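Local coordinates for protein Avidin/streptavidin (Shewanella denitrificans, PDB 3SZH) that binds biotin as a high-affinity member of the avidin family of eight-stranded antiparallel beta-barrels, at residues 46-51 against 67-72; 17-22 against 34-39. All coordinates share one frame; numbering follows the deposited sequence.

Interaction 1: residues 46-51 against 67-72; sequences QNSPYP and WLNSVE
The ring of Y50 lies between two flat groups of the 67-72 loop, the indole of W67 on one face and the carboxamide of N69 on the other. That loop links strands 60-66 and 73-85 of the avidin barrel and packs here on the start of strand 50-57. W67 meets the ring edge-to-face, with CE3 3.7 Å above its centre and the planes at 62°. On the opposite face the amide of N69 stacks with the two planes 10° apart, its ND2 offset toward the rim. Chi1 of 69° puts CG between the backbone N and carbonyl carbon, and a chi2 near zero then sets the turn of the amide plane. Asparagine suits this place because both ends of its carboxamide are used while a face stacks: ND2 donates to S48 OG (2.9 Å) and, nearly straight, to P49 O; OD1 closes an Asx turn by accepting from V71 N and also takes the N-H of E72. At the ring's edge, Y50 OH donates to E72 O (3.0 Å). A water accepts from S48 OG and donates to Q46 O and E72 OE1; OE2 is taken by C45 N. Two bonds at ND2 and two at OD1 thus fix the amide's rotation and hold it flat on Y50.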
# COMPACT_ATOMS: atom_id res chain seq x y z
N GLN B 46 8.49 -3.64 17.83
CA GLN B 46 9.39 -2.47 17.88
C GLN B 46 10.85 -2.86 17.66
O GLN B 46 11.25 -3.99 17.93
CB GLN B 46 9.31 -1.76 19.22
CG GLN B 46 8.06 -0.98 19.45
CD GLN B 46 8.15 -0.15 20.72
OE1 GLN B 46 7.42 -0.36 21.69
NE2 GLN B 46 9.09 0.77 20.73
N ASN B 47 11.64 -1.89 17.20
CA ASN B 47 13.11 -1.96 17.20
C ASN B 47 13.74 -3.01 16.31
O ASN B 47 14.90 -3.34 16.50
CB ASN B 47 13.65 -2.22 18.61
CG ASN B 47 13.14 -1.22 19.59
OD1 ASN B 47 13.14 -0.04 19.33
ND2 ASN B 47 12.66 -1.70 20.73
N SER B 48 12.98 -3.60 15.40
CA SER B 48 13.55 -4.54 14.44
C SER B 48 13.05 -4.13 13.05
O SER B 48 11.98 -3.53 12.92
CB SER B 48 13.20 -5.99 14.79
OG SER B 48 11.80 -6.21 14.70
N PRO B 49 13.82 -4.42 12.00
CA PRO B 49 13.42 -3.94 10.69
C PRO B 49 12.36 -4.80 10.03
O PRO B 49 12.45 -6.05 10.04
CB PRO B 49 14.71 -3.97 9.88
CG PRO B 49 15.54 -5.06 10.53
CD PRO B 49 15.15 -5.08 11.98
N TYR B 50 11.36 -4.12 9.46
CA TYR B 50 10.30 -4.78 8.68
C TYR B 50 10.39 -4.34 7.24
O TYR B 50 10.47 -3.14 6.96
CB TYR B 50 8.89 -4.49 9.26
CG TYR B 50 8.69 -5.21 10.57
CD1 TYR B 50 9.11 -4.67 11.78
CD2 TYR B 50 8.11 -6.47 10.59
CE1 TYR B 50 8.96 -5.39 12.98
CE2 TYR B 50 7.97 -7.19 11.77
CZ TYR B 50 8.40 -6.66 12.96
OH TYR B 50 8.31 -7.34 14.14
N PRO B 51 10.46 -5.27 6.29
CA PRO B 51 10.52 -4.88 4.88
C PRO B 51 9.32 -4.05 4.39
O PRO B 51 8.18 -4.30 4.81
CB PRO B 51 10.61 -6.22 4.13
CG PRO B 51 11.27 -7.13 5.12
CD PRO B 51 10.66 -6.73 6.44
N TRP B 67 3.76 -7.02 9.06
CA TRP B 67 4.36 -7.11 10.38
C TRP B 67 4.77 -8.52 10.73
O TRP B 67 4.25 -9.15 11.67
CB TRP B 67 3.43 -6.52 11.45
CG TRP B 67 3.14 -5.06 11.24
CD1 TRP B 67 1.98 -4.50 10.75
CD2 TRP B 67 4.04 -3.98 11.46
NE1 TRP B 67 2.11 -3.13 10.67
CE2 TRP B 67 3.36 -2.79 11.12
CE3 TRP B 67 5.35 -3.91 11.96
CZ2 TRP B 67 3.96 -1.53 11.24
CZ3 TRP B 67 5.94 -2.67 12.06
CH2 TRP B 67 5.24 -1.50 11.72
N LEU B 68 5.72 -9.05 9.97
CA LEU B 68 6.33 -10.34 10.25
C LEU B 68 7.78 -10.21 9.82
O LEU B 68 8.07 -9.81 8.71
CB LEU B 68 5.62 -11.46 9.48
CG LEU B 68 6.13 -12.89 9.71
CD1 LEU B 68 6.00 -13.23 11.15
CD2 LEU B 68 5.39 -13.88 8.81
N ASN B 69 8.68 -10.56 10.72
CA ASN B 69 10.10 -10.62 10.39
C ASN B 69 10.71 -11.79 11.19
O ASN B 69 9.98 -12.63 11.74
CB ASN B 69 10.80 -9.26 10.59
CG ASN B 69 10.91 -8.86 12.03
OD1 ASN B 69 10.54 -9.63 12.91
ND2 ASN B 69 11.42 -7.67 12.28
N SER B 70 12.04 -11.83 11.24
CA SER B 70 12.72 -12.95 11.88
C SER B 70 12.63 -12.91 13.39
O SER B 70 13.03 -13.88 14.05
CB SER B 70 14.19 -12.98 11.47
OG SER B 70 14.78 -11.73 11.73
N VAL B 71 12.13 -11.81 13.97
CA VAL B 71 12.00 -11.82 15.42
C VAL B 71 10.60 -11.76 15.98
O VAL B 71 10.39 -12.30 17.07
CB VAL B 71 12.94 -10.82 16.15
CG1 VAL B 71 14.41 -11.13 15.85
CG2 VAL B 71 12.61 -9.41 15.79
N GLU B 72 9.64 -11.17 15.26
CA GLU B 72 8.32 -10.92 15.85
C GLU B 72 7.23 -10.76 14.80
O GLU B 72 7.48 -10.19 13.73
CB GLU B 72 8.41 -9.60 16.65
CG GLU B 72 7.34 -9.46 17.66
CD GLU B 72 7.56 -8.28 18.55
OE1 GLU B 72 8.71 -7.72 18.63
OE2 GLU B 72 6.57 -7.91 19.15
O HOH W 1 10.94 -6.61 17.26

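Interaction 2: residues 17-22 against 34-39; sequences DGSTLY and GSYINR
R39 reaches across to 17-22 with three hydrogen bonds from its guanidinium, all close to the group's own plane: NH1 donates to G18 O (2.8 Å) and T20 OG1 (2.8 Å), and NH2 to Y22 OH (2.9 Å). They secure the open end of a beta hairpin, strands 20-26 and 31-37 of the avidin barrel. Arginine suits the task because its long chain, extended from CG to NE, lets a residue just beyond the strand reach across the face bearing T20, Y22 and I37, bonding from G18 to Y22. R39 N donates almost straight to S19 OG (172°); chi1 -58° sets that small hydroxyl beside the N of S19. Further along, T20 and I37 form a hydrogen-bonded antiparallel pair, as do Y22 and S35, with L21 and Y36 as the non-hydrogen-bonded pair between them. G34, lacking a side chain, lets its CA come near Y22 O. T20 CG2 sits over the centre of the Y22 ring, I37 CG2 lies against one face of the guanidinium, and I37 CD1 packs at 3.8 Å from Y22 CE1. On the other face of the sheet, T20 O sits over one face of the Y36 ring, which also meets W80, and Y36 OH comes within 3.3 Å of S19 CB.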
# COMPACT_ATOMS: atom_id res chain seq x y z
N ASP B 17 5.60 9.12 16.43
CA ASP B 17 5.85 8.07 17.41
C ASP B 17 7.32 7.75 17.58
O ASP B 17 7.68 6.96 18.46
CB ASP B 17 5.14 6.79 17.00
CG ASP B 17 3.65 6.93 16.94
OD1 ASP B 17 3.06 7.70 17.74
OD2 ASP B 17 3.04 6.23 16.10
N GLY B 18 8.17 8.32 16.70
CA GLY B 18 9.59 7.96 16.67
C GLY B 18 9.94 6.83 15.71
O GLY B 18 11.09 6.39 15.67
N SER B 19 8.96 6.37 14.91
CA SER B 19 9.19 5.27 13.96
C SER B 19 9.81 5.78 12.69
O SER B 19 9.47 6.87 12.24
CB SER B 19 7.86 4.61 13.64
OG SER B 19 7.26 4.13 14.83
N THR B 20 10.69 5.00 12.07
CA THR B 20 11.41 5.44 10.88
C THR B 20 11.13 4.56 9.66
O THR B 20 11.23 3.33 9.73
CB THR B 20 12.93 5.46 11.11
OG1 THR B 20 13.20 6.24 12.28
CG2 THR B 20 13.70 6.03 9.92
N LEU B 21 10.81 5.22 8.56
CA LEU B 21 10.89 4.67 7.22
C LEU B 21 12.24 4.94 6.61
O LEU B 21 12.64 6.10 6.46
CB LEU B 21 9.80 5.26 6.32
CG LEU B 21 9.86 4.89 4.83
CD1 LEU B 21 9.57 3.41 4.64
CD2 LEU B 21 8.91 5.73 4.00
N TYR B 22 12.96 3.87 6.28
CA TYR B 22 14.24 3.91 5.58
C TYR B 22 13.97 3.55 4.13
O TYR B 22 13.74 2.35 3.83
CB TYR B 22 15.24 2.93 6.21
CG TYR B 22 15.49 3.14 7.69
CD1 TYR B 22 14.68 2.50 8.64
CD2 TYR B 22 16.52 3.98 8.14
CE1 TYR B 22 14.90 2.67 10.00
CE2 TYR B 22 16.75 4.16 9.49
CZ TYR B 22 15.94 3.48 10.42
OH TYR B 22 16.12 3.64 11.78
N GLY B 34 12.36 -0.68 0.95
CA GLY B 34 12.95 -0.10 2.14
C GLY B 34 12.69 -0.95 3.36
O GLY B 34 12.32 -2.13 3.26
N SER B 35 12.91 -0.37 4.52
CA SER B 35 12.72 -1.00 5.83
C SER B 35 11.98 -0.03 6.73
O SER B 35 12.09 1.19 6.56
CB SER B 35 14.05 -1.35 6.49
OG SER B 35 14.81 -2.27 5.71
N TYR B 36 11.26 -0.55 7.71
CA TYR B 36 10.55 0.25 8.69
C TYR B 36 10.91 -0.24 10.08
O TYR B 36 10.90 -1.46 10.33
CB TYR B 36 9.06 0.13 8.45
CG TYR B 36 8.20 1.11 9.20
CD1 TYR B 36 7.74 0.82 10.47
CD2 TYR B 36 7.88 2.34 8.65
CE1 TYR B 36 6.93 1.71 11.18
CE2 TYR B 36 7.04 3.25 9.35
CZ TYR B 36 6.59 2.90 10.60
OH TYR B 36 5.77 3.79 11.27
N ILE B 37 11.21 0.70 10.97
CA ILE B 37 11.40 0.38 12.38
C ILE B 37 10.37 1.13 13.19
O ILE B 37 10.36 2.38 13.21
CB ILE B 37 12.83 0.62 12.89
CG1 ILE B 37 13.83 -0.25 12.13
CG2 ILE B 37 12.90 0.37 14.40
CD1 ILE B 37 15.31 -0.06 12.54
N ASN B 38 9.48 0.38 13.82
CA ASN B 38 8.44 0.91 14.70
C ASN B 38 9.04 1.19 16.07
O ASN B 38 9.76 0.37 16.65
CB ASN B 38 7.34 -0.15 14.81
CG ASN B 38 6.29 0.16 15.85
OD1 ASN B 38 5.89 1.31 16.03
ND2 ASN B 38 5.80 -0.87 16.51
N ARG B 39 8.73 2.38 16.59
CA ARG B 39 9.16 2.74 17.95
C ARG B 39 8.01 3.33 18.77
O ARG B 39 8.24 4.10 19.71
CB ARG B 39 10.35 3.70 17.90
CG ARG B 39 11.53 3.11 17.15
CD ARG B 39 12.79 3.93 17.34
NE ARG B 39 13.87 3.50 16.45
CZ ARG B 39 14.00 3.88 15.18
NH1 ARG B 39 13.13 4.71 14.63
NH2 ARG B 39 15.00 3.40 14.46

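Interactions 1 and 2 are neighbours on one wall of the barrel, their centres about 10 Å apart, and they follow in series along the chain. They join through strands 31-37 and 50-57, adjacent in the sheet: Y50 O lies 2.8 Å from Y36 N, a probable hydrogen bond, and N47 N lies 3.0 Å from N38 O, another. Thus the backbones of Y36 and Y50 are tied together, while the side chain of N38 touches W67. In avidins the biotin pocket opens at one end of the barrel and is lined by polar and aromatic residues; by analogy, W67 of interaction 1 probably lines it together with S19, Y36 and N38 of interaction 2, although no ligand is bound here.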